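Local coordinates for DNA primase (Aquifex aeolicus, PDB 2AU3), which synthesises the short RNA primers that DNA polymerase extends during DNA replication, using a zinc-binding domain and a TOPRIM-containing RNA polymerase domain, at residues 365-370 with 388-393; 109-114 with 155-160; 325-330 with 334-339; 51-56 with 237-242. All coordinates share one frame; numbering follows the deposited sequence.

Contact 1. Residues 365-370 with 388-393; sequences EKTREF and SEFHTK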
loop_
_atom_site.group_PDB
_atom_site.type_symbol
_atom_site.label_atom_id
_atom_site.label_comp_id
_atom_site.label_asym_id
_atom_site.label_seq_id
_atom_site.Cartn_x
_atom_site.Cartn_y
_atom_site.Cartn_z
ATOM N N GLU A 365 7.219 3.913 37.128
ATOM C CA GLU A 365 7.238 3.283 35.814
ATOM C C GLU A 365 6.944 4.308 34.729
ATOM O O GLU A 365 7.511 4.245 33.652
ATOM C CB GLU A 365 6.240 2.122 35.758
ATOM C CG GLU A 365 6.413 1.174 34.573
ATOM C CD GLU A 365 7.783 0.503 34.515
ATOM O OE1 GLU A 365 8.375 0.230 35.593
ATOM O OE2 GLU A 365 8.261 0.238 33.380
ATOM N N LYS A 366 6.079 5.264 35.042
ATOM C CA LYS A 366 5.621 6.243 34.062
ATOM C C LYS A 366 6.689 7.302 33.786
ATOM O O LYS A 366 6.763 7.852 32.683
ATOM C CB LYS A 366 4.311 6.902 34.513
ATOM C CG LYS A 366 3.070 5.984 34.470
ATOM C CD LYS A 366 2.477 5.890 33.068
ATOM C CE LYS A 366 0.984 5.692 33.099
ATOM N NZ LYS A 366 0.433 5.495 31.732
ATOM N N THR A 367 7.505 7.595 34.795
ATOM C CA THR A 367 8.632 8.504 34.620
ATOM C C THR A 367 9.639 7.848 33.687
ATOM O O THR A 367 10.205 8.507 32.818
ATOM C CB THR A 367 9.294 8.823 35.965
ATOM O OG1 THR A 367 8.433 9.667 36.737
ATOM C CG2 THR A 367 10.565 9.679 35.757
ATOM N N ARG A 368 9.848 6.541 33.874
ATOM C CA ARG A 368 10.774 5.776 33.043
ATOM C C ARG A 368 10.405 5.904 31.573
ATOM O O ARG A 368 11.264 6.177 30.727
ATOM C CB ARG A 368 10.732 4.300 33.438
ATOM C CG ARG A 368 12.092 3.714 33.692
ATOM C CD ARG A 368 12.354 2.421 32.917
ATOM N NE ARG A 368 12.055 1.258 33.744
ATOM C CZ ARG A 368 12.339 0.006 33.427
ATOM N NH1 ARG A 368 12.928 -0.301 32.273
ATOM N NH2 ARG A 368 12.020 -0.944 34.279
ATOM N N GLU A 369 9.112 5.711 31.287
ATOM C CA GLU A 369 8.600 5.735 29.920
ATOM C C GLU A 369 8.736 7.129 29.353
ATOM O O GLU A 369 9.281 7.311 28.280
ATOM C CB GLU A 369 7.125 5.324 29.888
ATOM C CG GLU A 369 6.885 3.831 29.730
ATOM C CD GLU A 369 5.537 3.528 29.074
ATOM O OE1 GLU A 369 4.495 4.013 29.597
ATOM O OE2 GLU A 369 5.522 2.807 28.045
ATOM N N PHE A 370 8.248 8.104 30.106
ATOM C CA PHE A 370 8.314 9.509 29.708
ATOM C C PHE A 370 9.734 9.948 29.344
ATOM O O PHE A 370 9.960 10.516 28.262
ATOM C CB PHE A 370 7.770 10.392 30.819
ATOM C CG PHE A 370 7.641 11.845 30.439
ATOM C CD1 PHE A 370 6.503 12.309 29.796
ATOM C CD2 PHE A 370 8.638 12.757 30.764
ATOM C CE1 PHE A 370 6.379 13.666 29.461
ATOM C CE2 PHE A 370 8.515 14.102 30.426
ATOM C CZ PHE A 370 7.396 14.546 29.769
ATOM N N SER A 388 9.476 20.278 31.382
ATOM C CA SER A 388 9.045 21.271 32.364
ATOM C C SER A 388 7.682 20.936 32.951
ATOM O O SER A 388 7.496 21.027 34.157
ATOM C CB SER A 388 9.026 22.677 31.756
ATOM O OG SER A 388 10.313 23.029 31.317
ATOM N N GLU A 389 6.745 20.548 32.092
ATOM C CA GLU A 389 5.378 20.239 32.508
ATOM C C GLU A 389 5.351 19.064 33.489
ATOM O O GLU A 389 4.672 19.124 34.526
ATOM C CB GLU A 389 4.513 19.926 31.276
ATOM C CG GLU A 389 3.034 20.258 31.416
ATOM C CD GLU A 389 2.182 19.725 30.256
ATOM O OE1 GLU A 389 2.672 19.683 29.102
ATOM O OE2 GLU A 389 1.008 19.356 30.496
ATOM N N PHE A 390 6.098 18.002 33.158
ATOM C CA PHE A 390 6.193 16.813 33.997
ATOM C C PHE A 390 6.871 17.138 35.345
ATOM O O PHE A 390 6.411 16.686 36.397
ATOM C CB PHE A 390 6.979 15.725 33.277
ATOM C CG PHE A 390 6.700 14.333 33.772
ATOM C CD1 PHE A 390 5.803 13.517 33.100
ATOM C CD2 PHE A 390 7.374 13.821 34.877
ATOM C CE1 PHE A 390 5.553 12.206 33.535
ATOM C CE2 PHE A 390 7.138 12.510 35.321
ATOM C CZ PHE A 390 6.219 11.700 34.648
ATOM N N HIS A 391 7.963 17.903 35.290
ATOM C CA HIS A 391 8.680 18.350 36.481
ATOM C C HIS A 391 7.751 19.154 37.410
ATOM O O HIS A 391 7.658 18.874 38.619
ATOM C CB HIS A 391 9.882 19.196 36.050
ATOM C CG HIS A 391 10.533 19.960 37.163
ATOM N ND1 HIS A 391 11.381 19.368 38.077
ATOM C CD2 HIS A 391 10.481 21.272 37.492
ATOM C CE1 HIS A 391 11.808 20.282 38.931
ATOM N NE2 HIS A 391 11.280 21.444 38.596
ATOM N N THR A 392 7.067 20.141 36.831
ATOM C CA THR A 392 6.126 20.990 37.550
ATOM C C THR A 392 5.086 20.140 38.246
ATOM O O THR A 392 4.884 20.237 39.452
ATOM C CB THR A 392 5.442 21.994 36.586
ATOM O OG1 THR A 392 6.413 22.926 36.094
ATOM C CG2 THR A 392 4.354 22.789 37.315
ATOM N N LYS A 393 4.434 19.301 37.448
ATOM C CA LYS A 393 3.413 18.416 37.949
ATOM C C LYS A 393 3.941 17.365 38.979
ATOM O O LYS A 393 3.417 17.330 40.088
ATOM C CB LYS A 393 2.695 17.692 36.795
ATOM C CG LYS A 393 1.554 16.785 37.245
ATOM C CD LYS A 393 0.630 16.369 36.109
ATOM C CE LYS A 393 -0.676 15.793 36.643
ATOM N NZ LYS A 393 -1.509 15.213 35.552
#
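Phe370 and Phe390 form a face-to-face stack that lies between helices 363-374 and 380-394. The ring centroids are 4.2 Å apart and the planes are tilted by 26°. Overlap is unequal: Phe390 CD1 sits 3.4 Å above the plane of Phe370, over the ring centre, whereas Phe370 CD2 lies over the Phe390 ring nearer its rim. Both CG atoms are anti to their backbone N (chi1 -173° in Phe370), which sends the two side chains past each other in opposite directions. Thr367 closes the edge of the second ring, its OG1 lying 3.4 Å from Phe390 CE2 and near the ring plane, while the same hydroxyl is hydrogen-bonded to Leu363 O one turn earlier. Ala359 and Val396 also touch Phe390, and Ile356 touches Phe370. Cutting Phe370 back to an alanine removes the ring that Phe390 lies on, which is likely to open a gap there and let Phe390 turn.

The side at Lys366 is looser. Its backbone O is 4.4 Å from Phe390 CZ, and its side chain leads away to hydrogen-bond Thr358 OG1 through NZ. The short helical segments run antiparallel with axes 12.3 Å apart, a wide spacing spanned by the aromatic side chains. With no hydrogen bond across the two segments, their cohesion probably rests mainly on dispersion and the exclusion of water from the rings of this helical domain.

Contact 2. Residues 109-114 with 155-160; sequences LDRVCD and VKVLKE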
loop_
_atom_site.group_PDB
_atom_site.type_symbol
_atom_site.label_atom_id
_atom_site.label_comp_id
_atom_site.label_asym_id
_atom_site.label_seq_id
_atom_site.Cartn_x
_atom_site.Cartn_y
_atom_site.Cartn_z
ATOM N N LEU A 109 5.892 -6.743 -13.864
ATOM C CA LEU A 109 5.210 -6.633 -12.575
ATOM C C LEU A 109 3.749 -6.269 -12.782
ATOM O O LEU A 109 2.869 -6.852 -12.172
ATOM C CB LEU A 109 5.924 -5.619 -11.664
ATOM C CG LEU A 109 7.142 -6.256 -10.976
ATOM C CD1 LEU A 109 8.113 -5.189 -10.406
ATOM C CD2 LEU A 109 6.683 -7.242 -9.870
ATOM N N ASP A 110 3.501 -5.326 -13.684
ATOM C CA ASP A 110 2.157 -4.834 -13.906
ATOM C C ASP A 110 1.278 -5.836 -14.653
ATOM O O ASP A 110 0.083 -5.976 -14.344
ATOM C CB ASP A 110 2.191 -3.497 -14.643
ATOM C CG ASP A 110 0.812 -2.893 -14.772
ATOM O OD1 ASP A 110 0.313 -2.302 -13.768
ATOM O OD2 ASP A 110 0.124 -3.039 -15.802
ATOM N N ARG A 111 1.862 -6.524 -15.634
ATOM C CA ARG A 111 1.134 -7.543 -16.373
ATOM C C ARG A 111 0.791 -8.744 -15.485
ATOM O O ARG A 111 -0.233 -9.412 -15.676
ATOM C CB ARG A 111 1.953 -8.022 -17.574
ATOM C CG ARG A 111 1.278 -9.129 -18.343
ATOM C CD ARG A 111 -0.028 -8.636 -18.993
ATOM N NE ARG A 111 -0.756 -9.655 -19.724
ATOM C CZ ARG A 111 -1.730 -10.400 -19.210
ATOM N NH1 ARG A 111 -2.067 -10.300 -17.916
ATOM N NH2 ARG A 111 -2.358 -11.263 -19.995
ATOM N N VAL A 112 1.699 -9.069 -14.582
ATOM C CA VAL A 112 1.493 -10.180 -13.673
ATOM C C VAL A 112 0.397 -9.800 -12.660
ATOM O O VAL A 112 -0.440 -10.612 -12.310
ATOM C CB VAL A 112 2.811 -10.580 -12.973
ATOM C CG1 VAL A 112 2.560 -11.526 -11.778
ATOM C CG2 VAL A 112 3.759 -11.245 -13.966
ATOM N N CYS A 113 0.378 -8.544 -12.253
ATOM C CA CYS A 113 -0.720 -8.023 -11.430
ATOM C C CYS A 113 -2.087 -8.235 -12.105
ATOM O O CYS A 113 -3.034 -8.728 -11.475
ATOM C CB CYS A 113 -0.490 -6.535 -11.128
ATOM S SG CYS A 113 -1.728 -5.803 -10.010
ATOM N N ASP A 114 -2.168 -7.936 -13.403
ATOM C CA ASP A 114 -3.413 -8.099 -14.181
ATOM C C ASP A 114 -3.830 -9.551 -14.276
ATOM O O ASP A 114 -5.031 -9.868 -14.274
ATOM C CB ASP A 114 -3.236 -7.555 -15.607
ATOM C CG ASP A 114 -2.910 -6.052 -15.632
ATOM O OD1 ASP A 114 -3.339 -5.298 -14.715
ATOM O OD2 ASP A 114 -2.203 -5.548 -16.532
ATOM N N VAL A 155 3.506 -18.361 -16.512
ATOM C CA VAL A 155 4.659 -18.450 -17.413
ATOM C C VAL A 155 4.242 -18.204 -18.874
ATOM O O VAL A 155 4.907 -17.466 -19.604
ATOM C CB VAL A 155 5.395 -19.809 -17.267
ATOM C CG1 VAL A 155 6.258 -20.100 -18.493
ATOM C CG2 VAL A 155 6.229 -19.830 -16.002
ATOM N N LYS A 156 3.120 -18.794 -19.275
ATOM C CA LYS A 156 2.593 -18.605 -20.618
ATOM C C LYS A 156 2.312 -17.125 -20.934
ATOM O O LYS A 156 2.638 -16.647 -22.031
ATOM C CB LYS A 156 1.337 -19.452 -20.827
ATOM C CG LYS A 156 0.823 -19.503 -22.266
ATOM C CD LYS A 156 -0.588 -20.128 -22.318
ATOM C CE LYS A 156 -1.435 -19.542 -23.447
ATOM N NZ LYS A 156 -2.455 -18.523 -22.964
ATOM N N VAL A 157 1.722 -16.386 -19.991
ATOM C CA VAL A 157 1.471 -14.967 -20.265
ATOM C C VAL A 157 2.770 -14.189 -20.357
ATOM O O VAL A 157 2.883 -13.261 -21.155
ATOM C CB VAL A 157 0.474 -14.260 -19.284
ATOM C CG1 VAL A 157 -0.652 -15.169 -18.829
ATOM C CG2 VAL A 157 1.191 -13.611 -18.123
ATOM N N LEU A 158 3.738 -14.566 -19.537
ATOM C CA LEU A 158 5.028 -13.904 -19.514
ATOM C C LEU A 158 5.749 -14.117 -20.851
ATOM O O LEU A 158 6.182 -13.158 -21.495
ATOM C CB LEU A 158 5.867 -14.468 -18.364
ATOM C CG LEU A 158 6.120 -13.625 -17.103
ATOM C CD1 LEU A 158 5.230 -12.397 -16.998
ATOM C CD2 LEU A 158 6.107 -14.469 -15.819
ATOM N N LYS A 159 5.862 -15.383 -21.253
ATOM C CA LYS A 159 6.479 -15.741 -22.533
ATOM C C LYS A 159 5.763 -15.076 -23.710
ATOM O O LYS A 159 6.419 -14.473 -24.561
ATOM C CB LYS A 159 6.543 -17.272 -22.706
ATOM C CG LYS A 159 7.544 -17.942 -21.778
ATOM C CD LYS A 159 7.516 -19.461 -21.949
ATOM C CE LYS A 159 8.709 -20.098 -21.270
ATOM N NZ LYS A 159 8.912 -21.537 -21.667
ATOM N N GLU A 160 4.427 -15.153 -23.736
ATOM C CA GLU A 160 3.604 -14.528 -24.789
ATOM C C GLU A 160 3.860 -13.013 -24.914
ATOM O O GLU A 160 3.711 -12.449 -25.992
ATOM C CB GLU A 160 2.101 -14.718 -24.503
ATOM C CG GLU A 160 1.475 -16.040 -24.941
ATOM C CD GLU A 160 -0.045 -16.074 -24.708
ATOM O OE1 GLU A 160 -0.507 -15.729 -23.595
ATOM O OE2 GLU A 160 -0.787 -16.446 -25.644
#
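On the side of helix 101-122 turned from Val157 and Leu158, Lys69 NZ is gripped by two carboxylates, in salt bridges with Asp110 OD2 and Asp114 OD2, while Arg111 and Val112 meet that valine and leucine of helix 151-161. The charged grip and the helix-helix contact therefore use different sides of the same stretch of helix.

The tightest touch is between methyl groups: Val112 CG2 lies 3.6 Å from Leu158 CD1, and the two side chains cross obliquely. Leu158 reaches across with chi1 at -107° and chi2 at 13°, both far from staggered, so its conformation is either strained or less surely placed. Beside this pair, the Arg111 chain bends at chi2 and lays its guanidinium over Val157. NH2 is 4.2 Å from Val157 CB, which lies over one face but offset toward the rim of the flat group. Glu160 OE1 is 6.0 Å from Arg111 NH2, too far for a bond, and its closer partner is Lys156 NZ in a weak salt bridge of 3.5 Å.

Segment 155-160 belongs to the N-terminal part of the primase catalytic core. Tyr167 of helix 164-168 touches both Val112 and Leu158, and Phe203 of strand 200-207 packs on Val112, joining helices to the antiparallel sheet. The chemistry implies a van der Waals contact whose outer rim, at Arg111, may gain a modest electrostatic contribution from Glu160.

Contact 3. Residues 325-330 with 334-339; sequences EGYDPD and KEFGKE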
loop_
_atom_site.group_PDB
_atom_site.type_symbol
_atom_site.label_atom_id
_atom_site.label_comp_id
_atom_site.label_asym_id
_atom_site.label_seq_id
_atom_site.Cartn_x
_atom_site.Cartn_y
_atom_site.Cartn_z
ATOM N N GLU A 325 -8.889 -5.251 25.237
ATOM C CA GLU A 325 -8.167 -6.517 25.273
ATOM C C GLU A 325 -8.842 -7.530 24.422
ATOM O O GLU A 325 -10.046 -7.731 24.538
ATOM C CB GLU A 325 -8.068 -7.067 26.706
ATOM C CG GLU A 325 -7.290 -8.371 26.789
ATOM C CD GLU A 325 -5.818 -8.178 26.439
ATOM O OE1 GLU A 325 -5.280 -7.092 26.712
ATOM O OE2 GLU A 325 -5.195 -9.114 25.894
ATOM N N GLY A 326 -8.064 -8.170 23.558
ATOM C CA GLY A 326 -8.586 -9.243 22.735
ATOM C C GLY A 326 -9.122 -8.869 21.368
ATOM O O GLY A 326 -9.472 -9.767 20.595
ATOM N N TYR A 327 -9.182 -7.569 21.058
ATOM C CA TYR A 327 -9.707 -7.096 19.769
ATOM C C TYR A 327 -8.608 -6.667 18.818
ATOM O O TYR A 327 -7.727 -5.907 19.197
ATOM C CB TYR A 327 -10.635 -5.891 19.980
ATOM C CG TYR A 327 -11.969 -6.253 20.630
ATOM C CD1 TYR A 327 -13.127 -6.386 19.861
ATOM C CD2 TYR A 327 -12.050 -6.512 21.989
ATOM C CE1 TYR A 327 -14.350 -6.718 20.448
ATOM C CE2 TYR A 327 -13.269 -6.866 22.593
ATOM C CZ TYR A 327 -14.408 -6.956 21.813
ATOM O OH TYR A 327 -15.598 -7.300 22.387
ATOM N N ASP A 328 -8.698 -7.095 17.559
ATOM C CA ASP A 328 -7.929 -6.446 16.505
ATOM C C ASP A 328 -8.895 -5.470 15.809
ATOM O O ASP A 328 -10.077 -5.449 16.147
ATOM C CB ASP A 328 -7.292 -7.466 15.539
ATOM C CG ASP A 328 -8.306 -8.243 14.747
ATOM O OD1 ASP A 328 -9.507 -8.173 15.091
ATOM O OD2 ASP A 328 -7.989 -8.954 13.748
ATOM N N PRO A 329 -8.409 -4.599 14.924
ATOM C CA PRO A 329 -9.319 -3.689 14.222
ATOM C C PRO A 329 -10.559 -4.373 13.611
ATOM O O PRO A 329 -11.646 -3.838 13.735
ATOM C CB PRO A 329 -8.429 -3.074 13.135
ATOM C CG PRO A 329 -7.080 -3.048 13.766
ATOM C CD PRO A 329 -6.994 -4.299 14.625
ATOM N N ASP A 330 -10.378 -5.526 12.968
ATOM C CA ASP A 330 -11.452 -6.255 12.310
ATOM C C ASP A 330 -12.600 -6.598 13.291
ATOM O O ASP A 330 -13.758 -6.285 13.025
ATOM C CB ASP A 330 -10.862 -7.535 11.716
ATOM C CG ASP A 330 -11.896 -8.471 11.223
ATOM O OD1 ASP A 330 -12.870 -8.027 10.539
ATOM O OD2 ASP A 330 -11.810 -9.688 11.462
ATOM N N LYS A 334 -16.384 -5.169 13.658
ATOM C CA LYS A 334 -17.557 -6.056 13.563
ATOM C C LYS A 334 -18.532 -5.876 14.727
ATOM O O LYS A 334 -19.744 -5.889 14.523
ATOM C CB LYS A 334 -17.166 -7.519 13.396
ATOM C CG LYS A 334 -16.750 -7.866 11.928
ATOM C CD LYS A 334 -16.571 -9.363 11.668
ATOM C CE LYS A 334 -15.627 -10.024 12.647
ATOM N NZ LYS A 334 -14.201 -9.718 12.325
ATOM N N GLU A 335 -18.001 -5.691 15.938
ATOM C CA GLU A 335 -18.852 -5.661 17.137
ATOM C C GLU A 335 -19.451 -4.279 17.378
ATOM O O GLU A 335 -20.628 -4.139 17.733
ATOM C CB GLU A 335 -18.087 -6.138 18.386
ATOM C CG GLU A 335 -18.919 -6.054 19.658
ATOM C CD GLU A 335 -18.351 -6.842 20.834
ATOM O OE1 GLU A 335 -17.293 -7.485 20.686
ATOM O OE2 GLU A 335 -18.981 -6.812 21.916
ATOM N N PHE A 336 -18.629 -3.255 17.179
ATOM C CA PHE A 336 -19.008 -1.886 17.537
ATOM C C PHE A 336 -19.292 -0.954 16.343
ATOM O O PHE A 336 -19.867 0.114 16.514
ATOM C CB PHE A 336 -17.929 -1.298 18.458
ATOM C CG PHE A 336 -17.671 -2.141 19.706
ATOM C CD1 PHE A 336 -18.634 -2.222 20.703
ATOM C CD2 PHE A 336 -16.474 -2.851 19.866
ATOM C CE1 PHE A 336 -18.415 -2.991 21.861
ATOM C CE2 PHE A 336 -16.230 -3.612 21.024
ATOM C CZ PHE A 336 -17.224 -3.679 22.031
ATOM N N GLY A 337 -18.869 -1.342 15.149
ATOM C CA GLY A 337 -19.137 -0.529 13.950
ATOM C C GLY A 337 -18.022 0.456 13.603
ATOM O O GLY A 337 -17.296 0.942 14.484
ATOM N N LYS A 338 -17.908 0.767 12.311
ATOM C CA LYS A 338 -16.881 1.673 11.807
ATOM C C LYS A 338 -16.871 3.034 12.476
ATOM O O LYS A 338 -15.833 3.631 12.627
ATOM C CB LYS A 338 -17.020 1.840 10.264
ATOM C CG LYS A 338 -18.266 2.598 9.836
ATOM C CD LYS A 338 -18.410 2.701 8.314
ATOM C CE LYS A 338 -19.816 3.161 7.897
ATOM N NZ LYS A 338 -20.221 2.553 6.579
ATOM N N GLU A 339 -18.035 3.547 12.855
ATOM C CA GLU A 339 -18.087 4.900 13.391
ATOM C C GLU A 339 -17.502 4.948 14.802
ATOM O O GLU A 339 -16.795 5.891 15.157
ATOM C CB GLU A 339 -19.512 5.466 13.329
ATOM C CG GLU A 339 -19.604 6.940 13.738
ATOM C CD GLU A 339 -18.614 7.843 13.000
ATOM O OE1 GLU A 339 -18.522 7.762 11.737
ATOM O OE2 GLU A 339 -17.930 8.632 13.687
#
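The Tyr327 ring receives Glu335 OE1 at its edge, in the ring plane, and meets the Phe336 ring obliquely. Ring and carboxylate planes are 44° apart. Tyr327 OH donates to Glu335 OE1 in a bond modelled at a doubtfully short 2.4 Å. Phe336 CE2 approaches Tyr327 CE1 to 3.7 Å. Over the centre of one Phe336 face lies its own neighbour, Glu335 CG, at 3.6 Å above the plane. Glu335 runs extended beyond CG (chi2 165°), carrying its carboxylate to the phenol.

Tyr327 lies just before helix 329-336, and Glu335 and Phe336 are in its last turn; Asp328 is the N-cap, its OD1 bonded to Glu331 N. The turn follows the TOPRIM fold's strand 317-321, and the backbones of Gly326 and Tyr327 bond to Gly296, near the predicted magnesium ligands Asp295 and Asp297. A phenylalanine in place of Tyr327 would probably leave the Glu335 carboxylate without this hydroxyl donor.

Lys334 N donates to Asp330 O at 2.9 Å. Lys334 also folds back to pair its ammonium with the Asp330 carboxylate, though the position of NZ is unsure. That carboxylate has a further cationic partner, Arg258 NE on OD1, whatever the place of NZ.

Contact 4. Residues 51-56 with 237-242; sequences PSKQIF and AKEYIK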
loop_
_atom_site.group_PDB
_atom_site.type_symbol
_atom_site.label_atom_id
_atom_site.label_comp_id
_atom_site.label_asym_id
_atom_site.label_seq_id
_atom_site.Cartn_x
_atom_site.Cartn_y
_atom_site.Cartn_z
ATOM N N PRO A 51 -7.645 12.873 -16.522
ATOM C CA PRO A 51 -6.632 13.714 -17.155
ATOM C C PRO A 51 -5.479 14.073 -16.192
ATOM O O PRO A 51 -4.347 14.174 -16.648
ATOM C CB PRO A 51 -7.419 14.965 -17.584
ATOM C CG PRO A 51 -8.864 14.522 -17.659
ATOM C CD PRO A 51 -9.003 13.450 -16.602
ATOM N N SER A 52 -5.737 14.214 -14.890
ATOM C CA SER A 52 -4.679 14.709 -13.976
ATOM C C SER A 52 -3.715 13.589 -13.543
ATOM O O SER A 52 -2.526 13.831 -13.244
ATOM C CB SER A 52 -5.294 15.356 -12.738
ATOM O OG SER A 52 -6.098 14.419 -12.039
ATOM N N LYS A 53 -4.223 12.361 -13.499
ATOM C CA LYS A 53 -3.374 11.221 -13.145
ATOM C C LYS A 53 -2.828 10.518 -14.390
ATOM O O LYS A 53 -1.826 9.791 -14.318
ATOM C CB LYS A 53 -4.111 10.266 -12.205
ATOM C CG LYS A 53 -4.522 10.940 -10.902
ATOM C CD LYS A 53 -5.333 10.034 -9.957
ATOM C CE LYS A 53 -5.755 10.855 -8.704
ATOM N NZ LYS A 53 -6.373 10.027 -7.632
ATOM N N GLN A 54 -3.486 10.751 -15.538
ATOM C CA GLN A 54 -3.072 10.164 -16.825
ATOM C C GLN A 54 -3.181 8.632 -16.800
ATOM O O GLN A 54 -2.381 7.916 -17.407
ATOM C CB GLN A 54 -1.666 10.628 -17.227
ATOM C CG GLN A 54 -1.590 12.058 -17.804
ATOM C CD GLN A 54 -2.352 12.207 -19.116
ATOM O OE1 GLN A 54 -2.004 11.573 -20.111
ATOM N NE2 GLN A 54 -3.392 13.057 -19.117
ATOM N N ILE A 55 -4.194 8.147 -16.095
ATOM C CA ILE A 55 -4.485 6.720 -16.019
ATOM C C ILE A 55 -5.972 6.514 -16.252
ATOM O O ILE A 55 -6.749 7.465 -16.214
ATOM C CB ILE A 55 -4.060 6.144 -14.641
ATOM C CG1 ILE A 55 -4.784 6.878 -13.499
ATOM C CG2 ILE A 55 -2.503 6.142 -14.513
ATOM C CD1 ILE A 55 -4.464 6.341 -12.039
ATOM N N PHE A 56 -6.366 5.274 -16.486
ATOM C CA PHE A 56 -7.775 4.903 -16.505
ATOM C C PHE A 56 -7.929 3.908 -15.372
ATOM O O PHE A 56 -6.940 3.349 -14.921
ATOM C CB PHE A 56 -8.175 4.282 -17.856
ATOM C CG PHE A 56 -7.538 2.926 -18.132
ATOM C CD1 PHE A 56 -8.198 1.737 -17.777
ATOM C CD2 PHE A 56 -6.290 2.835 -18.759
ATOM C CE1 PHE A 56 -7.626 0.478 -18.047
ATOM C CE2 PHE A 56 -5.704 1.561 -19.019
ATOM C CZ PHE A 56 -6.379 0.397 -18.662
ATOM N N ALA A 237 -3.512 6.028 0.122
ATOM C CA ALA A 237 -3.842 6.797 1.325
ATOM C C ALA A 237 -3.444 8.272 1.255
ATOM O O ALA A 237 -3.996 9.086 1.987
ATOM C CB ALA A 237 -3.196 6.152 2.562
ATOM N N LYS A 238 -2.478 8.615 0.406
ATOM C CA LYS A 238 -1.733 9.867 0.614
ATOM C C LYS A 238 -2.618 11.115 0.472
ATOM O O LYS A 238 -2.425 12.095 1.160
ATOM C CB LYS A 238 -0.485 9.943 -0.295
ATOM C CG LYS A 238 -0.780 9.862 -1.772
ATOM C CD LYS A 238 0.481 9.694 -2.609
ATOM C CE LYS A 238 0.110 9.524 -4.093
ATOM N NZ LYS A 238 1.326 9.495 -4.973
ATOM N N GLU A 239 -3.612 11.057 -0.405
ATOM C CA GLU A 239 -4.525 12.196 -0.556
ATOM C C GLU A 239 -5.433 12.347 0.689
ATOM O O GLU A 239 -5.695 13.444 1.135
ATOM C CB GLU A 239 -5.324 12.091 -1.862
ATOM C CG GLU A 239 -6.467 11.063 -1.835
ATOM C CD GLU A 239 -7.032 10.788 -3.226
ATOM O OE1 GLU A 239 -6.781 11.612 -4.137
ATOM O OE2 GLU A 239 -7.720 9.762 -3.430
ATOM N N TYR A 240 -5.847 11.238 1.280
ATOM C CA TYR A 240 -6.626 11.295 2.532
ATOM C C TYR A 240 -5.800 11.757 3.724
ATOM O O TYR A 240 -6.259 12.576 4.549
ATOM C CB TYR A 240 -7.288 9.930 2.792
ATOM C CG TYR A 240 -8.141 9.505 1.608
ATOM C CD1 TYR A 240 -9.379 10.112 1.370
ATOM C CD2 TYR A 240 -7.663 8.574 0.669
ATOM C CE1 TYR A 240 -10.159 9.748 0.262
ATOM C CE2 TYR A 240 -8.437 8.185 -0.426
ATOM C CZ TYR A 240 -9.692 8.775 -0.622
ATOM O OH TYR A 240 -10.443 8.443 -1.711
ATOM N N ILE A 241 -4.577 11.241 3.832
ATOM C CA ILE A 241 -3.643 11.671 4.878
ATOM C C ILE A 241 -3.411 13.210 4.847
ATOM O O ILE A 241 -3.440 13.886 5.898
ATOM C CB ILE A 241 -2.308 10.921 4.721
ATOM C CG1 ILE A 241 -2.460 9.410 5.030
ATOM C CG2 ILE A 241 -1.239 11.574 5.526
ATOM C CD1 ILE A 241 -1.174 8.600 4.663
ATOM N N LYS A 242 -3.178 13.750 3.649
ATOM C CA LYS A 242 -3.009 15.196 3.474
ATOM C C LYS A 242 -4.276 15.981 3.860
ATOM O O LYS A 242 -4.225 16.978 4.616
ATOM C CB LYS A 242 -2.611 15.504 2.022
ATOM C CG LYS A 242 -2.579 17.012 1.685
ATOM C CD LYS A 242 -1.956 17.268 0.308
ATOM C CE LYS A 242 -1.288 18.654 0.237
ATOM N NZ LYS A 242 -0.896 19.019 -1.170
#
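Lys53 and Glu239 reach toward each other from two domains and cross at about a right angle, meeting through their charged ends alone. Lys53 NZ stands 3.9 Å from Glu239 OE1, a long salt bridge without a hydrogen bond. The lysine is extended beyond CG, which lets it span a wide separation: the CA atoms of Lys53 and Glu239 are 12.7 Å apart. Glu239 has CG placed between its backbone N and carbonyl carbon (chi1 76°), and from there the chain extends outward. Its CG lies 3.7 Å above one face of the Tyr240 ring, toward the rim.

The lysine rises from a tight turn. Gln54 NE2 donates to Pro51 O at 2.9 Å with an angle of 168°, and also bonds to Asp15 OD1, while Gln54 OE1 accepts from Ile16 N. These bonds probably steady the turn. Only 45 Å² is buried between the segments, and the length and exposure of the ion pair suggest that it is weak. A crystal neighbour touching Lys53 may influence its pose.

The turn joins antiparallel strands 47-50 and 55-58 of the zinc-ribbon sheet, with Pro51 resting on Val17 of helix 16-23; on the other side of the ion pair, helix 234-244 connects strands 231-232 and 247-249 of the TOPRIM sheet.

In the fold
From the N terminus, contact 4 opens first, at the zinc-ribbon turn 51-56, and closes at helix 234-244, bringing the zinc-binding part to the edge of the TOPRIM region over some 180 residues. Contact 2 opens and closes within that span, joining helices 101-122 and 151-161; its nearest atoms are about 8 Å from those of contact 4. Contact 3 follows as a short local closure around helix 329-336 beside the TOPRIM sheet, and contact 1 closes the hairpin of helices 363-374 and 380-394 in the C-terminal helical domain. No contacts cross. Contacts 1 and 2 lie on opposite sides of the chain's centre, about 57 Å apart between centres.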